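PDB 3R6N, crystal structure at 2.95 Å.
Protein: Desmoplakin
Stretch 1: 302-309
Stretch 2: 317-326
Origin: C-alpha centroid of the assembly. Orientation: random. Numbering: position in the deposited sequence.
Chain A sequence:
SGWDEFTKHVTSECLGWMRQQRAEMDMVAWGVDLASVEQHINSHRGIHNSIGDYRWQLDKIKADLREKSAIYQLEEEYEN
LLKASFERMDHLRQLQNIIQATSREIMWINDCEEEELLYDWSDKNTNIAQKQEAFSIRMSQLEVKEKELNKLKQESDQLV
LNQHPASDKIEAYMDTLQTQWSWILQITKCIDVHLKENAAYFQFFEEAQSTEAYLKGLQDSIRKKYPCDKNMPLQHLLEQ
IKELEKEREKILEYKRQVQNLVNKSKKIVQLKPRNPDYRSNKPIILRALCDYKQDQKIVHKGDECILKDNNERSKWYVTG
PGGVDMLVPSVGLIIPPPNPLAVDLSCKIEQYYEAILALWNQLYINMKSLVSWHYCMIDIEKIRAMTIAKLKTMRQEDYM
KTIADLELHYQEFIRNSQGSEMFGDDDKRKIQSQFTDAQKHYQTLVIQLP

Stretch 1 302-309: GDECILKD
Stretch 2 317-326: YVTGPGGVDM

How do the two backbones lie against each other? Strand 304-309 runs antiparallel to the strand that includes Tyr317 and Val318, with 146° between their N-to-C directions and a closest axis approach of 4.6 Å. Leu307 faces Val318 as a non-hydrogen-bonded pair, CA to CA 4.8 Å, whereas Asp309 pairs with Tyr317, also 4.8 Å between CA atoms. That one-residue shift is a beta bulge at Lys308, whose phi/psi of -111/-45 departs from the extended values of Leu307 (-82/131) and Asp309 (-145/132). Tyr317 (-77/121) and Val318 (-134/146) stay extended. Past the strand, Gly320 adopts phi/psi 64/175, a positive phi that favours glycine, and a cis peptide leads into Pro321 (-87/12, C-gamma endo), and Pro321 CB lies 3.5 Å from Glu304 O.

Which backbone hydrogen bonds hold this register? Thr319 N donates to Ile306 O at 2.8 Å, nearly straight at 169°, while the return bond from Ile306 N to Thr319 O is weak at 3.3 Å. At the bulge, Tyr317 O accepts twice, from Lys308 N at 2.8 Å and from Asp309 N at 3.2 Å, because the kinked backbone brings two successive amides to one carbonyl. Tyr317 N completes the pairing by donating to Asp309 O at 2.8 Å. Within the second stretch, Val318 N to Met326 O (2.8 Å) and Met326 N to Val318 O (2.7 Å) close the 318-326 loop.

Where do apolar side chains meet? Leu307 (chi1 t, chi2 p) and Val318 (chi1 t) share one face of the sheet, with Leu307 CD1 4.3 Å from Val318 CG2. Cys305 (chi1 m) packs more tightly, its CB 3.2 Å from Val318 CG1. Ile306 (chi1 m, chi2 p) and Thr319 (chi1 t) occupy the other face, where Ile306 CB approaches Thr319 CG2 to 3.4 Å.

What does the charged side chain of Lys308 do? Its CA-to-CB bond points toward the second stretch, and an extended chain (chi1 m, then t, t, t) carries the ammonium to Asp325 (chi1 m, chi2 11°). Opposite charges form a salt bridge there, with Lys308 NZ 3.3 Å from Asp325 OD2 and a weak 3.5 Å bond from Lys308 NZ to Asp325 OD1. Along the way, Lys308 CG passes 3.8 Å from Thr319 CG2, and Lys308 CB lies 3.9 Å from CD2 of the Tyr317 ring (chi1 t, chi2 44°), an oblique approach.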

# COMPACT_ATOMS: atom_id res chain seq x y z
N GLY A 302 -6.42 -2.25 -12.06
CA GLY A 302 -5.88 -3.58 -12.25
C GLY A 302 -5.21 -3.78 -13.60
O GLY A 302 -4.61 -4.83 -13.83
N ASP A 303 -5.31 -2.80 -14.48
CA ASP A 303 -4.63 -2.89 -15.78
C ASP A 303 -3.11 -2.93 -15.60
O ASP A 303 -2.56 -2.23 -14.76
CB ASP A 303 -5.02 -1.72 -16.69
CG ASP A 303 -6.41 -1.88 -17.29
OD1 ASP A 303 -7.02 -2.96 -17.11
OD2 ASP A 303 -6.88 -0.93 -17.96
N GLU A 304 -2.45 -3.75 -16.41
CA GLU A 304 -0.99 -3.79 -16.42
C GLU A 304 -0.44 -2.79 -17.42
O GLU A 304 -0.76 -2.84 -18.61
CB GLU A 304 -0.47 -5.19 -16.74
CG GLU A 304 1.01 -5.21 -17.11
CD GLU A 304 1.59 -6.62 -17.24
OE1 GLU A 304 2.03 -6.98 -18.35
OE2 GLU A 304 1.62 -7.35 -16.22
N CYS A 305 0.38 -1.86 -16.94
CA CYS A 305 0.98 -0.85 -17.80
C CYS A 305 2.49 -0.98 -17.83
O CYS A 305 3.10 -1.54 -16.92
CB CYS A 305 0.62 0.55 -17.31
SG CYS A 305 -1.15 0.94 -17.31
N ILE A 306 3.10 -0.45 -18.88
CA ILE A 306 4.55 -0.38 -18.96
C ILE A 306 4.97 1.07 -18.81
O ILE A 306 4.36 1.97 -19.40
CB ILE A 306 5.09 -0.95 -20.29
CG1 ILE A 306 4.88 -2.47 -20.36
CG2 ILE A 306 6.57 -0.61 -20.46
CD1 ILE A 306 3.49 -2.89 -20.81
N LEU A 307 5.99 1.31 -17.99
CA LEU A 307 6.49 2.65 -17.74
C LEU A 307 7.42 3.09 -18.85
O LEU A 307 8.32 2.35 -19.23
CB LEU A 307 7.22 2.68 -16.40
CG LEU A 307 7.81 4.01 -15.94
CD1 LEU A 307 6.72 5.07 -15.85
CD2 LEU A 307 8.50 3.84 -14.60
N LYS A 308 7.20 4.28 -19.39
CA LYS A 308 8.04 4.79 -20.46
C LYS A 308 8.92 5.96 -20.00
O LYS A 308 10.11 6.00 -20.30
CB LYS A 308 7.21 5.18 -21.68
CG LYS A 308 6.86 4.01 -22.58
CD LYS A 308 6.47 4.48 -23.98
CE LYS A 308 6.53 3.33 -24.99
NZ LYS A 308 6.24 3.77 -26.38
N ASP A 309 8.32 6.90 -19.28
CA ASP A 309 9.04 8.07 -18.79
C ASP A 309 8.51 8.48 -17.42
O ASP A 309 7.31 8.59 -17.22
CB ASP A 309 8.92 9.23 -19.78
CG ASP A 309 9.69 10.47 -19.33
OD1 ASP A 309 10.52 10.36 -18.40
OD2 ASP A 309 9.47 11.55 -19.91
N TYR A 317 4.68 8.82 -18.29
CA TYR A 317 4.32 8.36 -19.61
C TYR A 317 4.22 6.85 -19.53
O TYR A 317 5.17 6.17 -19.17
CB TYR A 317 5.33 8.80 -20.67
CG TYR A 317 4.74 8.85 -22.06
CD1 TYR A 317 3.49 9.40 -22.29
CD2 TYR A 317 5.44 8.35 -23.15
CE1 TYR A 317 2.94 9.45 -23.56
CE2 TYR A 317 4.90 8.39 -24.42
CZ TYR A 317 3.65 8.94 -24.62
OH TYR A 317 3.12 8.98 -25.89
N VAL A 318 3.04 6.33 -19.84
CA VAL A 318 2.75 4.93 -19.62
C VAL A 318 2.09 4.33 -20.85
O VAL A 318 1.35 5.00 -21.56
CB VAL A 318 1.81 4.77 -18.40
CG1 VAL A 318 1.02 3.49 -18.49
CG2 VAL A 318 2.61 4.82 -17.10
N THR A 319 2.37 3.06 -21.12
CA THR A 319 1.76 2.38 -22.26
C THR A 319 0.88 1.21 -21.80
O THR A 319 0.65 1.03 -20.61
CB THR A 319 2.83 1.92 -23.29
OG1 THR A 319 2.29 0.90 -24.14
CG2 THR A 319 4.07 1.38 -22.58
N GLY A 320 0.38 0.44 -22.76
CA GLY A 320 -0.44 -0.73 -22.47
C GLY A 320 -1.74 -0.37 -21.79
O GLY A 320 -1.97 0.79 -21.46
N PRO A 321 -2.61 -1.37 -21.57
CA PRO A 321 -2.37 -2.75 -22.01
C PRO A 321 -2.86 -2.97 -23.44
O PRO A 321 -2.96 -4.11 -23.90
CB PRO A 321 -3.23 -3.56 -21.04
CG PRO A 321 -4.40 -2.67 -20.81
CD PRO A 321 -3.84 -1.27 -20.77
N GLY A 322 -3.18 -1.88 -24.13
CA GLY A 322 -3.57 -1.95 -25.53
C GLY A 322 -2.57 -1.24 -26.41
O GLY A 322 -2.91 -0.75 -27.48
N GLY A 323 -1.32 -1.17 -25.95
CA GLY A 323 -0.27 -0.50 -26.68
C GLY A 323 -0.50 0.99 -26.74
O GLY A 323 0.19 1.71 -27.48
N VAL A 324 -1.46 1.46 -25.96
CA VAL A 324 -1.83 2.87 -25.95
C VAL A 324 -0.96 3.70 -25.00
O VAL A 324 -1.01 3.52 -23.79
CB VAL A 324 -3.31 3.04 -25.56
CG1 VAL A 324 -3.74 4.49 -25.69
CG2 VAL A 324 -4.18 2.13 -26.41
N ASP A 325 -0.17 4.60 -25.57
CA ASP A 325 0.61 5.54 -24.77
C ASP A 325 -0.32 6.54 -24.12
O ASP A 325 -1.27 7.01 -24.75
CB ASP A 325 1.63 6.28 -25.65
CG ASP A 325 2.89 5.48 -25.91
OD1 ASP A 325 2.90 4.27 -25.60
OD2 ASP A 325 3.87 6.06 -26.43
N MET A 326 -0.07 6.86 -22.86
CA MET A 326 -0.85 7.88 -22.17
C MET A 326 -0.17 8.40 -20.90
O MET A 326 0.63 7.70 -20.27
CB MET A 326 -2.26 7.37 -21.86
CG MET A 326 -2.33 6.19 -20.91
SD MET A 326 -4.03 5.65 -20.64
CE MET A 326 -4.42 4.90 -22.22